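Local atomic coordinates of putidaredoxin reductase (Pseudomonas putida, PDB entry 1Q1R), a protein that probably passes electrons from NADH through its bound FAD to putidaredoxin, the iron-sulfur partner of the cytochrome P450cam monooxygenase system. Residues G158-G161 with L162-A165; S194-Y197 with E198-R202. All blocks are in the same frame, centred on the assembly; numbering follows the deposited sequence.

Contact 1: G158-G161 with L162-A165. With FAD (flavin-adenine dinucleotide), chain C.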
ATOM      1  N   GLY A 158       4.124   2.504 -10.833  1.00 27.74           N
ATOM      2  CA  GLY A 158       4.317   2.574  -9.392  1.00 26.30           C
ATOM      3  C   GLY A 158       5.034   1.310  -8.932  1.00 25.17           C
ATOM      4  O   GLY A 158       5.389   0.472  -9.760  1.00 23.67           O
ATOM      5  N   TYR A 159       5.249   1.157  -7.627  1.00 24.77           N
ATOM      6  CA  TYR A 159       5.943  -0.026  -7.118  1.00 25.17           C
ATOM      7  C   TYR A 159       5.265  -1.343  -7.497  1.00 24.94           C
ATOM      8  O   TYR A 159       5.940  -2.320  -7.826  1.00 24.72           O
ATOM      9  CB  TYR A 159       6.099   0.038  -5.593  1.00 25.54           C
ATOM     10  CG  TYR A 159       7.117   1.056  -5.122  1.00 27.88           C
ATOM     11  CD1 TYR A 159       6.721   2.316  -4.672  1.00 27.85           C
ATOM     12  CD2 TYR A 159       8.480   0.765  -5.148  1.00 28.34           C
ATOM     13  CE1 TYR A 159       7.661   3.260  -4.258  1.00 29.77           C
ATOM     14  CE2 TYR A 159       9.429   1.702  -4.742  1.00 29.55           C
ATOM     15  CZ  TYR A 159       9.012   2.946  -4.296  1.00 29.52           C
ATOM     16  OH  TYR A 159       9.948   3.872  -3.892  1.00 30.11           O
ATOM     17  N   ILE A 160       3.939  -1.379  -7.451  1.00 24.91           N
ATOM     18  CA  ILE A 160       3.235  -2.605  -7.800  1.00 25.32           C
ATOM     19  C   ILE A 160       3.418  -2.911  -9.285  1.00 24.42           C
ATOM     20  O   ILE A 160       3.616  -4.063  -9.666  1.00 24.01           O
ATOM     21  CB  ILE A 160       1.729  -2.515  -7.469  1.00 26.96           C
ATOM     22  CG1 ILE A 160       1.539  -2.060  -6.019  1.00 29.28           C
ATOM     23  CG2 ILE A 160       1.069  -3.872  -7.670  1.00 26.57           C
ATOM     24  CD1 ILE A 160       2.361  -2.840  -5.005  1.00 30.02           C
ATOM     25  N   GLY A 161       3.364  -1.878 -10.122  1.00 23.53           N
ATOM     26  CA  GLY A 161       3.552  -2.093 -11.546  1.00 21.56           C
ATOM     27  C   GLY A 161       4.929  -2.681 -11.790  1.00 21.50           C
ATOM     28  O   GLY A 161       5.100  -3.613 -12.585  1.00 21.01           O
ATOM     29  N   LEU A 162       5.921  -2.134 -11.095  1.00 20.68           N
ATOM     30  CA  LEU A 162       7.295  -2.610 -11.217  1.00 20.63           C
ATOM     31  C   LEU A 162       7.435  -4.042 -10.694  1.00 20.15           C
ATOM     32  O   LEU A 162       8.170  -4.854 -11.263  1.00 19.80           O
ATOM     33  CB  LEU A 162       8.234  -1.680 -10.450  1.00 21.20           C
ATOM     34  CG  LEU A 162       8.305  -0.263 -11.033  1.00 22.65           C
ATOM     35  CD1 LEU A 162       9.101   0.646 -10.095  1.00 23.76           C
ATOM     36  CD2 LEU A 162       8.938  -0.322 -12.419  1.00 20.55           C
ATOM     37  N   GLU A 163       6.748  -4.348  -9.600  1.00 19.52           N
ATOM     38  CA  GLU A 163       6.808  -5.699  -9.044  1.00 19.78           C
ATOM     39  C   GLU A 163       6.136  -6.691  -9.992  1.00 19.58           C
ATOM     40  O   GLU A 163       6.571  -7.837 -10.122  1.00 20.04           O
ATOM     41  CB  GLU A 163       6.148  -5.729  -7.668  1.00 20.20           C
ATOM     42  CG  GLU A 163       7.044  -5.138  -6.585  1.00 21.86           C
ATOM     43  CD  GLU A 163       6.410  -5.174  -5.218  1.00 23.88           C
ATOM     44  OE1 GLU A 163       5.362  -5.838  -5.065  1.00 23.55           O
ATOM     45  OE2 GLU A 163       6.964  -4.543  -4.291  1.00 25.15           O
ATOM     46  N   VAL A 164       5.076  -6.247 -10.658  1.00 19.13           N
ATOM     47  CA  VAL A 164       4.386  -7.100 -11.614  1.00 19.17           C
ATOM     48  C   VAL A 164       5.330  -7.367 -12.790  1.00 20.05           C
ATOM     49  O   VAL A 164       5.492  -8.507 -13.226  1.00 19.66           O
ATOM     50  CB  VAL A 164       3.100  -6.426 -12.126  1.00 19.17           C
ATOM     51  CG1 VAL A 164       2.615  -7.117 -13.393  1.00 18.50           C
ATOM     52  CG2 VAL A 164       2.026  -6.485 -11.051  1.00 17.93           C
ATOM     53  N   ALA A 165       5.963  -6.309 -13.296  1.00 20.71           N
ATOM     54  CA  ALA A 165       6.898  -6.441 -14.413  1.00 20.65           C
ATOM     55  C   ALA A 165       8.043  -7.391 -14.067  1.00 20.35           C
ATOM     56  O   ALA A 165       8.409  -8.246 -14.873  1.00 20.84           O
ATOM     57  CB  ALA A 165       7.458  -5.064 -14.803  1.00 20.85           C
TER
HETATM   58  PA  FAD C 749      -8.004  -3.297   1.888  1.00 22.85           P
HETATM   59  O1A FAD C 749      -8.490  -2.691   0.626  1.00 21.51           O
HETATM   60  O2A FAD C 749      -6.978  -4.363   1.812  1.00 23.56           O
HETATM   61  O5B FAD C 749      -9.249  -3.870   2.718  1.00 22.88           O
HETATM   62  C5B FAD C 749     -10.512  -3.195   2.749  1.00 24.60           C
HETATM   63  C4B FAD C 749     -11.634  -4.235   2.580  1.00 25.32           C
HETATM   64  O4B FAD C 749     -12.922  -3.651   2.990  1.00 24.74           O
HETATM   65  C3B FAD C 749     -11.802  -4.628   1.104  1.00 25.39           C
HETATM   66  O3B FAD C 749     -12.120  -6.024   1.023  1.00 25.67           O
HETATM   67  C2B FAD C 749     -12.997  -3.817   0.668  1.00 25.76           C
HETATM   68  O2B FAD C 749     -13.671  -4.466  -0.414  1.00 26.90           O
HETATM   69  C1B FAD C 749     -13.860  -3.862   1.912  1.00 25.83           C
HETATM   70  N9A FAD C 749     -14.974  -2.874   1.920  1.00 27.11           N
HETATM   71  C8A FAD C 749     -14.916  -1.588   1.530  1.00 27.77           C
HETATM   72  N7A FAD C 749     -16.129  -1.037   1.666  1.00 28.81           N
HETATM   73  C5A FAD C 749     -16.950  -1.970   2.141  1.00 28.55           C
HETATM   74  C6A FAD C 749     -18.306  -1.986   2.473  1.00 29.91           C
HETATM   75  N6A FAD C 749     -19.050  -0.894   2.314  1.00 29.37           N
HETATM   76  N1A FAD C 749     -18.861  -3.129   2.948  1.00 29.68           N
HETATM   77  C2A FAD C 749     -18.126  -4.240   3.102  1.00 29.78           C
HETATM   78  N3A FAD C 749     -16.823  -4.245   2.786  1.00 27.80           N
HETATM   79  C4A FAD C 749     -16.219  -3.130   2.307  1.00 27.75           C
HETATM   80  N1  FAD C 749       2.248  -2.658   1.387  1.00 21.11           N
HETATM   81  C2  FAD C 749       3.538  -2.741   1.925  1.00 21.86           C
HETATM   82  O2  FAD C 749       3.807  -2.152   2.971  1.00 25.16           O
HETATM   83  N3  FAD C 749       4.513  -3.512   1.268  1.00 19.74           N
HETATM   84  C4  FAD C 749       4.189  -4.201   0.075  1.00 20.01           C
HETATM   85  O4  FAD C 749       5.039  -4.906  -0.464  1.00 19.62           O
HETATM   86  C4X FAD C 749       2.895  -4.112  -0.464  1.00 19.58           C
HETATM   87  N5  FAD C 749       2.556  -4.814  -1.583  1.00 18.41           N
HETATM   88  C5X FAD C 749       1.289  -4.809  -2.092  1.00 18.89           C
HETATM   89  C6  FAD C 749       0.976  -5.572  -3.236  1.00 17.76           C
HETATM   90  C7  FAD C 749      -0.342  -5.586  -3.748  1.00 17.37           C
HETATM   91  C7M FAD C 749      -0.649  -6.401  -5.019  1.00 17.13           C
HETATM   92  C8  FAD C 749      -1.356  -4.835  -3.103  1.00 16.67           C
HETATM   93  C8M FAD C 749      -2.806  -4.845  -3.613  1.00 16.73           C
HETATM   94  C9  FAD C 749      -1.043  -4.073  -1.963  1.00 17.47           C
HETATM   95  C9A FAD C 749       0.275  -4.055  -1.456  1.00 17.80           C
HETATM   96  N10 FAD C 749       0.607  -3.303  -0.296  1.00 20.28           N
HETATM   97  C10 FAD C 749       1.926  -3.341   0.202  1.00 19.12           C
HETATM   98  C1' FAD C 749      -0.426  -2.468   0.388  1.00 20.18           C
HETATM   99  C2' FAD C 749      -0.942  -3.169   1.647  1.00 20.72           C
HETATM  100  O2' FAD C 749      -1.284  -4.521   1.322  1.00 21.17           O
HETATM  101  C3' FAD C 749      -2.169  -2.439   2.223  1.00 20.70           C
HETATM  102  O3' FAD C 749      -1.833  -1.062   2.443  1.00 21.65           O
HETATM  103  C4' FAD C 749      -2.612  -3.080   3.545  1.00 21.09           C
HETATM  104  O4' FAD C 749      -2.938  -4.454   3.324  1.00 21.15           O
HETATM  105  C5' FAD C 749      -3.836  -2.373   4.154  1.00 21.79           C
HETATM  106  O5' FAD C 749      -5.037  -2.616   3.402  1.00 20.68           O
HETATM  107  P   FAD C 749      -6.457  -2.210   4.058  1.00 20.36           P
HETATM  108  O1P FAD C 749      -6.895  -3.319   4.932  1.00 18.93           O
HETATM  109  O2P FAD C 749      -6.308  -0.868   4.663  1.00 20.08           O
HETATM  110  O3P FAD C 749      -7.451  -2.062   2.783  1.00 22.24           O

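Contact 2: S194-Y197 with E198-R202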
ATOM      1  N   SER A 194      15.010   7.055  -9.916  1.00 34.08           N
ATOM      2  CA  SER A 194      14.148   6.581 -10.996  1.00 34.36           C
ATOM      3  C   SER A 194      15.062   5.939 -12.028  1.00 33.70           C
ATOM      4  O   SER A 194      14.758   4.888 -12.589  1.00 33.96           O
ATOM      5  CB  SER A 194      13.399   7.747 -11.647  1.00 34.57           C
ATOM      6  OG  SER A 194      12.467   8.325 -10.752  1.00 36.44           O
ATOM      7  N   ALA A 195      16.196   6.588 -12.262  1.00 32.74           N
ATOM      8  CA  ALA A 195      17.179   6.099 -13.215  1.00 31.47           C
ATOM      9  C   ALA A 195      17.626   4.699 -12.823  1.00 30.44           C
ATOM     10  O   ALA A 195      17.782   3.825 -13.675  1.00 29.74           O
ATOM     11  CB  ALA A 195      18.378   7.043 -13.258  1.00 32.27           C
ATOM     12  N   PHE A 196      17.843   4.488 -11.527  1.00 29.47           N
ATOM     13  CA  PHE A 196      18.264   3.177 -11.044  1.00 27.67           C
ATOM     14  C   PHE A 196      17.225   2.115 -11.424  1.00 27.53           C
ATOM     15  O   PHE A 196      17.566   1.086 -12.013  1.00 26.40           O
ATOM     16  CB  PHE A 196      18.441   3.202  -9.525  1.00 27.59           C
ATOM     17  CG  PHE A 196      18.497   1.838  -8.906  1.00 27.15           C
ATOM     18  CD1 PHE A 196      19.625   1.033  -9.058  1.00 27.33           C
ATOM     19  CD2 PHE A 196      17.405   1.339  -8.203  1.00 26.54           C
ATOM     20  CE1 PHE A 196      19.661  -0.258  -8.517  1.00 26.95           C
ATOM     21  CE2 PHE A 196      17.427   0.059  -7.662  1.00 25.50           C
ATOM     22  CZ  PHE A 196      18.557  -0.743  -7.818  1.00 27.13           C
ATOM     23  N   TYR A 197      15.960   2.368 -11.086  1.00 27.45           N
ATOM     24  CA  TYR A 197      14.892   1.418 -11.398  1.00 28.96           C
ATOM     25  C   TYR A 197      14.714   1.193 -12.897  1.00 28.48           C
ATOM     26  O   TYR A 197      14.607   0.057 -13.354  1.00 27.77           O
ATOM     27  CB  TYR A 197      13.563   1.879 -10.796  1.00 30.08           C
ATOM     28  CG  TYR A 197      13.457   1.662  -9.307  1.00 32.86           C
ATOM     29  CD1 TYR A 197      13.553   2.732  -8.416  1.00 34.41           C
ATOM     30  CD2 TYR A 197      13.260   0.385  -8.782  1.00 34.39           C
ATOM     31  CE1 TYR A 197      13.453   2.533  -7.039  1.00 35.27           C
ATOM     32  CE2 TYR A 197      13.161   0.176  -7.406  1.00 35.08           C
ATOM     33  CZ  TYR A 197      13.257   1.254  -6.544  1.00 35.43           C
ATOM     34  OH  TYR A 197      13.144   1.055  -5.186  1.00 37.38           O
ATOM     35  N   GLU A 198      14.683   2.276 -13.664  1.00 29.03           N
ATOM     36  CA  GLU A 198      14.523   2.154 -15.106  1.00 29.73           C
ATOM     37  C   GLU A 198      15.643   1.316 -15.716  1.00 30.05           C
ATOM     38  O   GLU A 198      15.390   0.427 -16.537  1.00 29.67           O
ATOM     39  CB  GLU A 198      14.445   3.550 -15.735  1.00 31.40           C
ATOM     40  CG  GLU A 198      13.101   4.230 -15.458  1.00 33.42           C
ATOM     41  CD  GLU A 198      13.029   5.664 -15.947  1.00 35.54           C
ATOM     42  OE1 GLU A 198      13.664   5.977 -16.975  1.00 38.37           O
ATOM     43  OE2 GLU A 198      12.322   6.474 -15.311  1.00 35.86           O
ATOM     44  N   HIS A 199      16.880   1.566 -15.300  1.00 29.90           N
ATOM     45  CA  HIS A 199      18.006   0.796 -15.821  1.00 30.03           C
ATOM     46  C   HIS A 199      17.945  -0.644 -15.313  1.00 29.51           C
ATOM     47  O   HIS A 199      18.246  -1.592 -16.037  1.00 29.12           O
ATOM     48  CB  HIS A 199      19.333   1.445 -15.407  1.00 31.91           C
ATOM     49  CG  HIS A 199      20.543   0.670 -15.826  1.00 33.40           C
ATOM     50  ND1 HIS A 199      21.164  -0.246 -15.003  1.00 34.26           N
ATOM     51  CD2 HIS A 199      21.226   0.646 -16.996  1.00 33.87           C
ATOM     52  CE1 HIS A 199      22.175  -0.799 -15.647  1.00 34.18           C
ATOM     53  NE2 HIS A 199      22.234  -0.277 -16.858  1.00 33.89           N
ATOM     54  N   LEU A 200      17.549  -0.803 -14.058  1.00 28.83           N
ATOM     55  CA  LEU A 200      17.448  -2.122 -13.453  1.00 28.32           C
ATOM     56  C   LEU A 200      16.505  -3.013 -14.278  1.00 28.07           C
ATOM     57  O   LEU A 200      16.873  -4.115 -14.691  1.00 27.34           O
ATOM     58  CB  LEU A 200      16.942  -1.957 -12.017  1.00 29.60           C
ATOM     59  CG  LEU A 200      16.955  -3.077 -10.971  1.00 31.67           C
ATOM     60  CD1 LEU A 200      15.543  -3.539 -10.749  1.00 31.88           C
ATOM     61  CD2 LEU A 200      17.875  -4.214 -11.379  1.00 31.57           C
ATOM     62  N   HIS A 201      15.301  -2.511 -14.531  1.00 27.37           N
ATOM     63  CA  HIS A 201      14.299  -3.242 -15.293  1.00 28.12           C
ATOM     64  C   HIS A 201      14.646  -3.430 -16.771  1.00 28.58           C
ATOM     65  O   HIS A 201      14.507  -4.530 -17.306  1.00 27.70           O
ATOM     66  CB  HIS A 201      12.948  -2.545 -15.148  1.00 27.31           C
ATOM     67  CG  HIS A 201      12.295  -2.778 -13.820  1.00 27.50           C
ATOM     68  ND1 HIS A 201      11.464  -3.851 -13.578  1.00 27.40           N
ATOM     69  CD2 HIS A 201      12.375  -2.095 -12.654  1.00 26.29           C
ATOM     70  CE1 HIS A 201      11.059  -3.816 -12.321  1.00 27.29           C
ATOM     71  NE2 HIS A 201      11.599  -2.761 -11.738  1.00 27.01           N
ATOM     72  N   ARG A 202      15.095  -2.364 -17.431  1.00 29.78           N
ATOM     73  CA  ARG A 202      15.465  -2.464 -18.839  1.00 29.98           C
ATOM     74  C   ARG A 202      16.567  -3.500 -18.988  1.00 30.18           C
ATOM     75  O   ARG A 202      16.574  -4.285 -19.934  1.00 30.91           O
ATOM     76  CB  ARG A 202      15.929  -1.101 -19.375  1.00 30.71           C
ATOM     77  CG  ARG A 202      14.779  -0.139 -19.662  1.00 32.03           C
ATOM     78  CD  ARG A 202      15.257   1.259 -20.046  1.00 33.81           C
ATOM     79  NE  ARG A 202      14.129   2.146 -20.329  1.00 34.98           N
ATOM     80  CZ  ARG A 202      14.099   3.445 -20.047  1.00 36.93           C
ATOM     81  NH1 ARG A 202      15.140   4.031 -19.466  1.00 37.34           N
ATOM     82  NH2 ARG A 202      13.015   4.158 -20.332  1.00 37.86           N
TER
HETATM   83  O   HOH W   1      20.302  -0.540 -12.014  1.00 42.10           O

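Contact 1: G158-G161 with L162-A165
Gly158 and Leu162 meet in the first turn of helix 159-170, within the Rossmann-type beta-alpha-beta unit formed by strand 151-155, this helix and strand 174-178. With Gly156, Gly158 and Gly161 fit a GxGxxG sequence, consistent with the dinucleotide-binding turn of a glutathione reductase fold. Gly158 is the N-cap residue, and its O takes the Leu162 N-H in a 3.0 Å bond with an N-H...O angle of 162°. The same oxygen is flanked by the leucine side chain: CG, set beside the backbone N and opposite the carbonyl carbon (chi1 -65°), lies 3.3 Å from Gly158 O. One residue on, Glu163 repeats the pattern, its CG 3.3 Å from Tyr159 O, while Val164 lays CG2 3.2 Å from Ile160 O. Each of these carbonyls also accepts the backbone N-H from the residue that flanks it. Beyond CG the glutamate stays extended (chi2 -179°), which carries its carboxylate past the turn towards the isoleucine; OE1 stops 4.2 Å from Ile160 CD1. Ser49 and Lys50 hold OE1, and Ser331 and the amide of Asp332 hold OE2. Because Lys50 is itself hydrogen-bonded to FAD, Glu163 is a second-shell residue that probably steadies Lys50 and would be expected to offset its charge. The Tyr159 ring leaves the turn on another side and meets Phe329 edge-to-face. Ile160 belongs to the flavin pocket, and its two branches divide the work. CG2 faces both its helix neighbour, 4.4 Å from Val164 CG2, and the cofactor, 4.0 Å from the methyl C7M. The other branch reaches over the face of the isoalloxazine, where CD1 sits almost directly above C6 of FAD at 3.5 Å.

Contact 2: S194-Y197 with E198-R202
Phe196 O is gripped twice in the middle of helix 191-204: Leu200 N donates to it at 2.8 Å, and a water donates at 3.2 Å. That water also lies in the plane of the His199 ring, 3.1 Å from ND1, so it ties the imidazole back to the preceding turn. Leu200 shares this turn with Phe196 through apolar packing, its CG 4.2 Å from the phenyl CZ. On another side of the helix, His201 CD2 lies 3.2 Å from Tyr197 O, and that oxygen sits in the plane of the imidazole, while NE2 bonds to Gln333. Glu198 CG, beside the backbone N and opposite the carbonyl carbon (chi1 -74°), is thereby laid 3.4 Å from Ser194 O. Its carboxylate splits its duties: OE2 accepts from the amide of Val184, and OE1 makes a long salt bridge of 3.5 Å to Arg202 NH1. With an alanine here, the Val184 amide is likely to lose its acceptor and the Arg202 guanidinium its carboxylate, though Ile208 O would still hold NH2. The chemistry thus changes round the helix: apolar or ring-edge packing on some sides, on another a carboxylate that pairs with Arg202 one turn on through OE1 and ties the helix to the preceding loop through OE2.

In the fold
Contacts 1 and 2 are each one stretch of a single helix, in successive beta-alpha-beta units that share strand 174-178. Contact 1 lies deeper, its centre about 12 Å from the centre of the chain, against about 21 Å for that of contact 2, and has the flavin beside it; contact 2 mixes buried residues with exposed ones such as Ala195 and His199. The partners of their carboxylates differ: that of 162-165 serves a cofactor-binding lysine, whereas that of 198-202 pairs with an exposed arginine. The helices pack directly, Leu162 O lying 3.2 Å from His201 CE1 and Tyr159 CE2 3.8 Å from Tyr197 OH. Both also touch the antiparallel sheet, contact 1 through strand 328-333 and contact 2 through that strand and 336-342.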